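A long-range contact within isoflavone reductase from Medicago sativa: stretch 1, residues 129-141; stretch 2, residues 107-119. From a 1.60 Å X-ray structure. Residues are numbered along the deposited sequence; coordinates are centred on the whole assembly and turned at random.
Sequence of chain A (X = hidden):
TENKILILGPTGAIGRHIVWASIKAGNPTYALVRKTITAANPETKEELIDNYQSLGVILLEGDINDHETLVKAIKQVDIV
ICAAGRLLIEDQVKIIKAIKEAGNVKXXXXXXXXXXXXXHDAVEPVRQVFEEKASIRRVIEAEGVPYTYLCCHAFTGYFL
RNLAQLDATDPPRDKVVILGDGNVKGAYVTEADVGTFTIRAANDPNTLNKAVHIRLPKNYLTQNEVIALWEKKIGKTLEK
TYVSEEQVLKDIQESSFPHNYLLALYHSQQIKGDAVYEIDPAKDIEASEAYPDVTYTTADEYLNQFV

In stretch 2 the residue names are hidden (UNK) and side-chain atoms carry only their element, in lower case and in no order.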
ATOM      1  N   VAL A 129      -3.281  11.328  -9.443  1.00 22.05           N
ATOM      2  CA  VAL A 129      -3.351  10.781  -8.089  1.00 22.70           C
ATOM      3  C   VAL A 129      -1.946  10.605  -7.524  1.00 20.80           C
ATOM      4  O   VAL A 129      -1.697  10.894  -6.351  1.00 21.07           O
ATOM      5  CB  VAL A 129      -4.067   9.420  -8.057  1.00 22.95           C
ATOM      6  CG1 VAL A 129      -4.082   8.873  -6.632  1.00 24.27           C
ATOM      7  CG2 VAL A 129      -5.485   9.570  -8.576  1.00 25.58           C
ATOM      8  N   PHE A 130      -1.030  10.124  -8.358  1.00 20.67           N
ATOM      9  CA  PHE A 130       0.350   9.931  -7.934  1.00 19.23           C
ATOM     10  C   PHE A 130       0.952  11.290  -7.590  1.00 19.39           C
ATOM     11  O   PHE A 130       1.657  11.430  -6.592  1.00 18.42           O
ATOM     12  CB  PHE A 130       1.174   9.276  -9.049  1.00 17.73           C
ATOM     13  CG  PHE A 130       0.776   7.854  -9.357  1.00 18.90           C
ATOM     14  CD1 PHE A 130       1.302   7.207 -10.471  1.00 20.01           C
ATOM     15  CD2 PHE A 130      -0.104   7.159  -8.535  1.00 20.09           C
ATOM     16  CE1 PHE A 130       0.958   5.883 -10.760  1.00 22.00           C
ATOM     17  CE2 PHE A 130      -0.455   5.835  -8.817  1.00 19.35           C
ATOM     18  CZ  PHE A 130       0.078   5.201  -9.930  1.00 20.85           C
ATOM     19  N   GLU A 131       0.672  12.293  -8.419  1.00 20.17           N
ATOM     20  CA  GLU A 131       1.196  13.630  -8.172  1.00 20.65           C
ATOM     21  C   GLU A 131       0.629  14.242  -6.900  1.00 20.69           C
ATOM     22  O   GLU A 131       1.309  15.024  -6.230  1.00 20.40           O
ATOM     23  CB  GLU A 131       0.921  14.548  -9.366  1.00 23.11           C
ATOM     24  CG  GLU A 131       1.842  14.287 -10.553  1.00 26.39           C
ATOM     25  CD  GLU A 131       3.317  14.236 -10.157  1.00 30.88           C
ATOM     26  OE1 GLU A 131       3.791  15.160  -9.463  1.00 33.98           O
ATOM     27  OE2 GLU A 131       4.011  13.272 -10.543  1.00 33.72           O
ATOM     28  N   GLU A 132      -0.610  13.894  -6.568  1.00 19.72           N
ATOM     29  CA  GLU A 132      -1.226  14.409  -5.352  1.00 22.16           C
ATOM     30  C   GLU A 132      -0.466  13.854  -4.148  1.00 20.62           C
ATOM     31  O   GLU A 132      -0.241  14.559  -3.163  1.00 20.63           O
ATOM     32  CB  GLU A 132      -2.702  14.009  -5.290  1.00 24.08           C
ATOM     33  CG  GLU A 132      -3.383  14.345  -3.975  1.00 30.33           C
ATOM     34  CD  GLU A 132      -4.895  14.229  -4.056  1.00 33.35           C
ATOM     35  OE1 GLU A 132      -5.390  13.271  -4.688  1.00 36.04           O
ATOM     36  OE2 GLU A 132      -5.586  15.091  -3.475  1.00 35.43           O
ATOM     37  N   LYS A 133      -0.063  12.590  -4.228  1.00 19.04           N
ATOM     38  CA  LYS A 133       0.692  11.989  -3.134  1.00 17.19           C
ATOM     39  C   LYS A 133       2.088  12.611  -3.072  1.00 17.25           C
ATOM     40  O   LYS A 133       2.624  12.839  -1.988  1.00 17.62           O
ATOM     41  CB  LYS A 133       0.796  10.469  -3.320  1.00 17.11           C
ATOM     42  CG  LYS A 133      -0.529   9.741  -3.159  1.00 19.07           C
ATOM     43  CD  LYS A 133      -0.315   8.238  -3.064  1.00 22.48           C
ATOM     44  CE  LYS A 133      -1.615   7.527  -2.739  1.00 22.83           C
ATOM     45  NZ  LYS A 133      -1.394   6.095  -2.389  1.00 22.67           N
ATOM     46  N   ALA A 134       2.678  12.890  -4.233  1.00 15.57           N
ATOM     47  CA  ALA A 134       3.996  13.505  -4.264  1.00 16.87           C
ATOM     48  C   ALA A 134       3.926  14.890  -3.626  1.00 18.19           C
ATOM     49  O   ALA A 134       4.853  15.310  -2.939  1.00 18.34           O
ATOM     50  CB  ALA A 134       4.504  13.610  -5.696  1.00 16.82           C
ATOM     51  N   SER A 135       2.822  15.596  -3.854  1.00 19.74           N
ATOM     52  CA  SER A 135       2.665  16.926  -3.273  1.00 19.22           C
ATOM     53  C   SER A 135       2.656  16.841  -1.754  1.00 18.42           C
ATOM     54  O   SER A 135       3.205  17.707  -1.069  1.00 19.50           O
ATOM     55  CB  SER A 135       1.376  17.579  -3.772  1.00 21.76           C
ATOM     56  OG  SER A 135       1.525  17.984  -5.119  1.00 24.69           O
ATOM     57  N   ILE A 136       2.025  15.799  -1.224  1.00 18.13           N
ATOM     58  CA  ILE A 136       1.989  15.610   0.217  1.00 18.48           C
ATOM     59  C   ILE A 136       3.401  15.349   0.741  1.00 18.08           C
ATOM     60  O   ILE A 136       3.765  15.809   1.824  1.00 17.45           O
ATOM     61  CB  ILE A 136       1.030  14.463   0.592  1.00 19.18           C
ATOM     62  CG1 ILE A 136      -0.408  14.949   0.391  1.00 21.83           C
ATOM     63  CG2 ILE A 136       1.245  14.025   2.035  1.00 18.44           C
ATOM     64  CD1 ILE A 136      -1.436  13.993   0.859  1.00 28.40           C
ATOM     65  N   ARG A 137       4.207  14.624  -0.028  1.00 17.12           N
ATOM     66  CA  ARG A 137       5.584  14.376   0.385  1.00 15.82           C
ATOM     67  C   ARG A 137       6.300  15.717   0.526  1.00 16.24           C
ATOM     68  O   ARG A 137       7.025  15.938   1.491  1.00 17.17           O
ATOM     69  CB  ARG A 137       6.339  13.541  -0.649  1.00 15.36           C
ATOM     70  CG  ARG A 137       5.896  12.109  -0.748  1.00 15.28           C
ATOM     71  CD  ARG A 137       6.857  11.338  -1.639  1.00 14.59           C
ATOM     72  NE  ARG A 137       6.511   9.919  -1.711  1.00 15.23           N
ATOM     73  CZ  ARG A 137       7.258   9.011  -2.319  1.00 16.29           C
ATOM     74  NH1 ARG A 137       8.396   9.371  -2.905  1.00 15.88           N
ATOM     75  NH2 ARG A 137       6.856   7.747  -2.360  1.00 15.82           N
ATOM     76  N   ARG A 138       6.089  16.606  -0.439  1.00 17.38           N
ATOM     77  CA  ARG A 138       6.732  17.913  -0.411  1.00 17.64           C
ATOM     78  C   ARG A 138       6.329  18.717   0.822  1.00 17.44           C
ATOM     79  O   ARG A 138       7.159  19.418   1.403  1.00 16.87           O
ATOM     80  CB  ARG A 138       6.409  18.697  -1.691  1.00 19.50           C
ATOM     81  CG  ARG A 138       6.874  18.014  -2.991  1.00 19.49           C
ATOM     82  CD  ARG A 138       8.385  17.806  -3.051  1.00 20.73           C
ATOM     83  NE  ARG A 138       8.836  16.537  -2.475  1.00 20.31           N
ATOM     84  CZ  ARG A 138       8.730  15.357  -3.082  1.00 20.92           C
ATOM     85  NH1 ARG A 138       8.178  15.268  -4.288  1.00 20.70           N
ATOM     86  NH2 ARG A 138       9.203  14.264  -2.494  1.00 19.99           N
ATOM     87  N   VAL A 139       5.063  18.613   1.226  1.00 16.79           N
ATOM     88  CA  VAL A 139       4.594  19.332   2.410  1.00 16.65           C
ATOM     89  C   VAL A 139       5.302  18.782   3.643  1.00 18.14           C
ATOM     90  O   VAL A 139       5.804  19.533   4.476  1.00 18.34           O
ATOM     91  CB  VAL A 139       3.074  19.176   2.607  1.00 16.58           C
ATOM     92  CG1 VAL A 139       2.651  19.847   3.911  1.00 17.79           C
ATOM     93  CG2 VAL A 139       2.329  19.793   1.433  1.00 19.01           C
ATOM     94  N   ILE A 140       5.328  17.456   3.751  1.00 16.83           N
ATOM     95  CA  ILE A 140       5.980  16.777   4.865  1.00 17.09           C
ATOM     96  C   ILE A 140       7.452  17.183   4.974  1.00 16.76           C
ATOM     97  O   ILE A 140       7.945  17.497   6.059  1.00 18.29           O
ATOM     98  CB  ILE A 140       5.889  15.245   4.677  1.00 15.54           C
ATOM     99  CG1 ILE A 140       4.435  14.797   4.816  1.00 16.61           C
ATOM    100  CG2 ILE A 140       6.801  14.535   5.673  1.00 17.92           C
ATOM    101  CD1 ILE A 140       4.210  13.345   4.431  1.00 17.29           C
ATOM    102  N   GLU A 141       8.150  17.177   3.846  1.00 16.94           N
ATOM    103  CA  GLU A 141       9.558  17.541   3.829  1.00 17.17           C
ATOM    104  C   GLU A 141       9.769  19.010   4.175  1.00 17.80           C
ATOM    105  O   GLU A 141      10.675  19.351   4.935  1.00 20.46           O
ATOM    106  CB  GLU A 141      10.147  17.206   2.463  1.00 18.78           C
ATOM    107  CG  GLU A 141      10.105  15.705   2.189  1.00 18.83           C
ATOM    108  CD  GLU A 141      10.217  15.357   0.720  1.00 20.14           C
ATOM    109  OE1 GLU A 141       9.993  14.177   0.373  1.00 18.83           O
ATOM    110  OE2 GLU A 141      10.523  16.254  -0.089  1.00 20.46           O
ATOM    111  N   UNK A 107       7.947   9.929  13.970  1.00 16.63           N
ATOM    112  CA  UNK A 107       7.897   9.420  12.602  1.00 18.04           C
ATOM    113  C   UNK A 107       6.476   9.398  12.069  1.00 17.57           C
ATOM    114  O   UNK A 107       5.557   8.970  12.758  1.00 17.75           O
ATOM    115  c   UNK A 107       8.505   8.011  12.527  1.00 19.30           C
ATOM    116  c   UNK A 107       9.872   5.350  11.691  1.00 30.48           C
ATOM    117  c   UNK A 107       8.715   7.513  11.101  1.00 24.84           C
ATOM    118  c   UNK A 107       9.991   6.676  10.963  1.00 29.81           C
ATOM    119  n   UNK A 107      11.109   4.522  11.565  1.00 31.47           N
ATOM    120  N   UNK A 108       6.303   9.879  10.843  1.00 16.20           N
ATOM    121  CA  UNK A 108       4.998   9.906  10.197  1.00 15.24           C
ATOM    122  C   UNK A 108       5.038   9.124   8.897  1.00 15.25           C
ATOM    123  O   UNK A 108       5.928   9.334   8.069  1.00 13.95           O
ATOM    124  c   UNK A 108       2.169  10.736   9.389  1.00 15.66           C
ATOM    125  c   UNK A 108       3.310  11.469   9.071  1.00 16.74           C
ATOM    126  c   UNK A 108       0.962  11.772   7.568  1.00 15.48           C
ATOM    127  c   UNK A 108       2.086  12.499   7.246  1.00 14.23           C
ATOM    128  c   UNK A 108       0.995  10.883   8.643  1.00 16.44           C
ATOM    129  c   UNK A 108       3.255  12.349   7.991  1.00 15.81           C
ATOM    130  c   UNK A 108       4.568  11.351   9.904  1.00 16.18           C
ATOM    131  N   UNK A 109       4.088   8.201   8.744  1.00 13.45           N
ATOM    132  CA  UNK A 109       3.953   7.407   7.529  1.00 13.49           C
ATOM    133  C   UNK A 109       2.738   7.928   6.780  1.00 14.68           C
ATOM    134  O   UNK A 109       1.606   7.674   7.188  1.00 15.89           O
ATOM    135  c   UNK A 109       4.885   5.124   8.226  1.00 15.53           C
ATOM    136  c   UNK A 109       6.501   3.365   7.744  1.00 15.49           C
ATOM    137  c   UNK A 109       5.454   5.270   9.486  1.00 15.32           C
ATOM    138  c   UNK A 109       6.533   4.475   9.884  1.00 16.55           C
ATOM    139  c   UNK A 109       3.677   5.924   7.826  1.00 15.37           C
ATOM    140  c   UNK A 109       5.418   4.170   7.357  1.00 14.33           C
ATOM    141  c   UNK A 109       7.057   3.517   9.008  1.00 14.23           C
ATOM    142  N   UNK A 110       2.945   8.684   5.693  1.00 14.06           N
ATOM    143  CA  UNK A 110       1.758   9.162   4.980  1.00 14.97           C
ATOM    144  C   UNK A 110       1.105   8.024   4.191  1.00 16.52           C
ATOM    145  O   UNK A 110       1.640   6.913   4.126  1.00 15.72           O
ATOM    146  c   UNK A 110       4.165   9.340   5.196  1.00 13.11           C
ATOM    147  c   UNK A 110       2.312  10.269   4.083  1.00 14.49           C
ATOM    148  c   UNK A 110       3.728   9.827   3.840  1.00 13.78           C
ATOM    149  N   UNK A 111      -0.046   8.312   3.590  1.00 15.69           N
ATOM    150  CA  UNK A 111      -0.803   7.325   2.827  1.00 16.46           C
ATOM    151  C   UNK A 111      -0.144   6.991   1.490  1.00 15.84           C
ATOM    152  O   UNK A 111      -0.558   7.467   0.433  1.00 16.78           O
ATOM    153  o   UNK A 111      -3.039   6.861   1.971  1.00 19.46           O
ATOM    154  c   UNK A 111      -2.235   7.836   2.607  1.00 17.15           C
ATOM    155  N   UNK A 112       0.890   6.161   1.557  1.00 15.02           N
ATOM    156  CA  UNK A 112       1.631   5.739   0.380  1.00 14.11           C
ATOM    157  C   UNK A 112       1.110   4.357   0.017  1.00 14.29           C
ATOM    158  O   UNK A 112       0.057   4.235  -0.601  1.00 15.28           O
ATOM    159  c   UNK A 112       3.744   7.092   0.932  1.00 15.83           C
ATOM    160  o   UNK A 112       4.329   7.060  -1.368  1.00 17.81           O
ATOM    161  c   UNK A 112       4.102   7.780  -0.371  1.00 17.55           C
ATOM    162  c   UNK A 112       3.124   5.704   0.710  1.00 14.79           C
ATOM    163  o   UNK A 112       4.177   9.031  -0.399  1.00 17.79           O
ATOM    164  N   UNK A 113       1.847   3.325   0.409  1.00 14.56           N
ATOM    165  CA  UNK A 113       1.430   1.947   0.173  1.00 15.01           C
ATOM    166  C   UNK A 113       1.140   1.587  -1.280  1.00 17.07           C
ATOM    167  O   UNK A 113       0.173   0.881  -1.593  1.00 18.32           O
ATOM    168  c   UNK A 113       1.135   2.441   5.194  1.00 16.87           C
ATOM    169  c   UNK A 113       0.482   1.882   2.524  1.00 15.54           C
ATOM    170  c   UNK A 113       1.230   0.972   3.274  1.00 14.28           C
ATOM    171  c   UNK A 113       0.385   3.348   4.455  1.00 16.36           C
ATOM    172  c   UNK A 113       0.221   1.631   1.067  1.00 15.07           C
ATOM    173  c   UNK A 113       0.061   3.066   3.131  1.00 14.74           C
ATOM    174  c   UNK A 113       1.558   1.249   4.602  1.00 15.35           C
ATOM    175  N   UNK A 114       2.006   2.070  -2.162  1.00 16.12           N
ATOM    176  CA  UNK A 114       1.888   1.792  -3.578  1.00 16.98           C
ATOM    177  C   UNK A 114       3.259   1.949  -4.200  1.00 16.52           C
ATOM    178  O   UNK A 114       4.272   1.640  -3.575  1.00 17.02           O
ATOM    179  N   UNK A 115       3.305   2.428  -5.434  1.00 16.71           N
ATOM    180  CA  UNK A 115       4.591   2.622  -6.095  1.00 15.63           C
ATOM    181  C   UNK A 115       5.282   3.839  -5.488  1.00 15.42           C
ATOM    182  O   UNK A 115       4.705   4.543  -4.660  1.00 15.90           O
ATOM    183  c   UNK A 115       2.591   4.583  -7.474  1.00 22.44           C
ATOM    184  c   UNK A 115       4.393   2.845  -7.601  1.00 17.38           C
ATOM    185  c   UNK A 115       3.949   4.240  -8.063  1.00 20.35           C
ATOM    186  c   UNK A 115       3.895   4.271  -9.579  1.00 22.00           C
ATOM    187  N   UNK A 116       6.527   4.079  -5.881  1.00 15.42           N
ATOM    188  CA  UNK A 116       7.244   5.254  -5.396  1.00 16.77           C
ATOM    189  C   UNK A 116       6.747   6.394  -6.294  1.00 17.60           C
ATOM    190  O   UNK A 116       7.117   6.467  -7.466  1.00 18.14           O
ATOM    191  o   UNK A 116       8.903   7.297  -4.777  1.00 17.05           O
ATOM    192  c   UNK A 116       9.536   6.252  -5.024  1.00 16.90           C
ATOM    193  c   UNK A 116       8.757   5.071  -5.555  1.00 17.10           C
ATOM    194  o   UNK A 116      10.769   6.146  -4.855  1.00 17.54           O
ATOM    195  N   UNK A 117       5.912   7.278  -5.747  1.00 17.62           N
ATOM    196  CA  UNK A 117       5.347   8.364  -6.545  1.00 17.83           C
ATOM    197  C   UNK A 117       6.334   9.403  -7.064  1.00 18.94           C
ATOM    198  O   UNK A 117       5.957  10.282  -7.843  1.00 18.55           O
ATOM    199  c   UNK A 117       4.188   9.075  -5.798  1.00 15.17           C
ATOM    200  c   UNK A 117       4.680   9.672  -4.485  1.00 16.55           C
ATOM    201  c   UNK A 117       3.061   8.090  -5.549  1.00 15.89           C
ATOM    202  N   UNK A 118       7.591   9.311  -6.647  1.00 18.22           N
ATOM    203  CA  UNK A 118       8.603  10.237  -7.151  1.00 18.24           C
ATOM    204  C   UNK A 118       9.357   9.546  -8.283  1.00 19.96           C
ATOM    205  O   UNK A 118      10.298  10.099  -8.852  1.00 19.23           O
ATOM    206  o   UNK A 118       9.390  11.843  -3.984  1.00 20.53           O
ATOM    207  o   UNK A 118       8.187  12.564  -5.673  1.00 21.20           O
ATOM    208  c   UNK A 118       9.567  10.651  -6.038  1.00 18.66           C
ATOM    209  c   UNK A 118       9.005  11.763  -5.166  1.00 19.44           C
ATOM    210  N   UNK A 119       8.918   8.331  -8.604  1.00 19.46           N
ATOM    211  CA  UNK A 119       9.518   7.523  -9.665  1.00 20.22           C
ATOM    212  C   UNK A 119       8.473   6.858 -10.557  1.00 21.54           C
ATOM    213  O   UNK A 119       8.271   5.640 -10.490  1.00 21.62           O
ATOM    214  c   UNK A 119      10.398   6.423  -9.072  1.00 21.11           C
ATOM    215  n   UNK A 119      13.482   5.788  -5.367  1.00 22.22           N
ATOM    216  n   UNK A 119      13.843   5.972  -7.629  1.00 23.09           N
ATOM    217  c   UNK A 119      14.295   6.026  -6.382  1.00 22.52           C
ATOM    218  c   UNK A 119      11.665   6.885  -8.395  1.00 21.05           C
ATOM    219  c   UNK A 119      12.469   5.658  -7.996  1.00 21.27           C
ATOM    220  n   UNK A 119      15.570   6.309  -6.154  1.00 25.23           N
TER
HETATM  221  O   HOH W   1       2.474  11.043   0.171  1.00 19.57           O
HETATM  222  O   HOH W   2       7.015  12.100  -9.602  1.00 44.23           O

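Position 107 has four carbons in a row ending in nitrogen, out of reach of the helix 129-141: Lys 107, whose amine is bonded elsewhere in the structure. Position 108 has one carbon and then a six-carbon ring; its CA-to-CB bond points toward the helix, and the ring meets Ile 140. No oxygen sits on the ring, so this is Phe 108, with Phe 108 CE2 3.6 Å from Ile 140 CD1. Position 109 repeats that atom set, but its CA-to-CB bond points away, as the usual alternation along a strand would have it: Phe 109.

At position 110 three carbons close a ring onto the backbone nitrogen, which only proline does, and they touch Ile 136 and Ile 140. Just past the strand, Pro 110 offers a compact apolar surface, its CG 3.6 Å from Ile 140 CD1 and its CB 4.4 Å from Ile 136 CG2. Position 111 carries one carbon and one oxygen, Ser 111; its backbone O, not its side chain, accepts a weak hydrogen bond of 3.2 Å from Lys 133 NZ.

Position 112 shows three carbons, the third carrying two oxygens. These oxygens face the guanidinium of Arg 137 edge-on, as a carboxylate should: Glu 112. The pairing is two-pronged and nearly linear, Arg 137 NH2 to Glu 112 OE1 and Arg 137 NE to Glu 112 OE2 both at 2.8 Å. A water links Glu 112 OE2 to the backbone O of Lys 133, while Lys 133 NZ donates to Glu 112 O at 3.0 Å.

Position 113, one carbon and a six-carbon ring, has its CA-to-CB bond pointing away and is Phe 113. Position 114 has no side-chain atoms and is Gly 114; a CB would have room there, so crowding by the helix does not explain the glycine. Position 115 has four carbons, forked at the second, that meet the ring of Phe 130, hence Leu 115. Its CD2 lies over one face of Phe 130, 3.6 Å from the ring centroid.

Position 116 has two carbons, the second carrying two oxygens, and reaches Arg 137: Asp 116. Its CB points away, yet OD1 reaches Arg 137 NH1 at 2.8 Å, and OD2 holds a residue further along its own loop. At position 117 one carbon carries two more, with CB toward the helix and contacts to Phe 130 and Arg 137: Val 117. Its CG2 covers one face of the Arg 137 guanidinium, 3.3 Å from Arg 137 NE, and its CG1 packs 4.1 Å from Phe 130 CB. Position 118 again has two carbons, the second carrying two oxygens, which meet the guanidinium of Arg 138: Asp 118. Asp 118 OD1 takes Arg 138 NH2 at 2.8 Å, and Asp 118 OD2 takes Arg 138 NH1 at 3.0 Å. Position 119, three carbons, a nitrogen, then a carbon bearing two nitrogens, is Arg 119, whose NH1 bridges to Asp 116 OD2 at 2.8 Å.

The rule to read here is a buried arginine fully answered: three carboxylates meet the guanidinium edge of Arg 137 and a valine covers one face. Asp 116 OD1 also accepts from Asp 118 N at 3.0 Å, tying the turn 116-119 to the same charge network. Apolar packing at Phe 130 and Ile 140 flanks this polar centre, while Lys 133 secures the loop backbone.

Stretch 2, residues 107-119: KFFPSEFGLDVDR
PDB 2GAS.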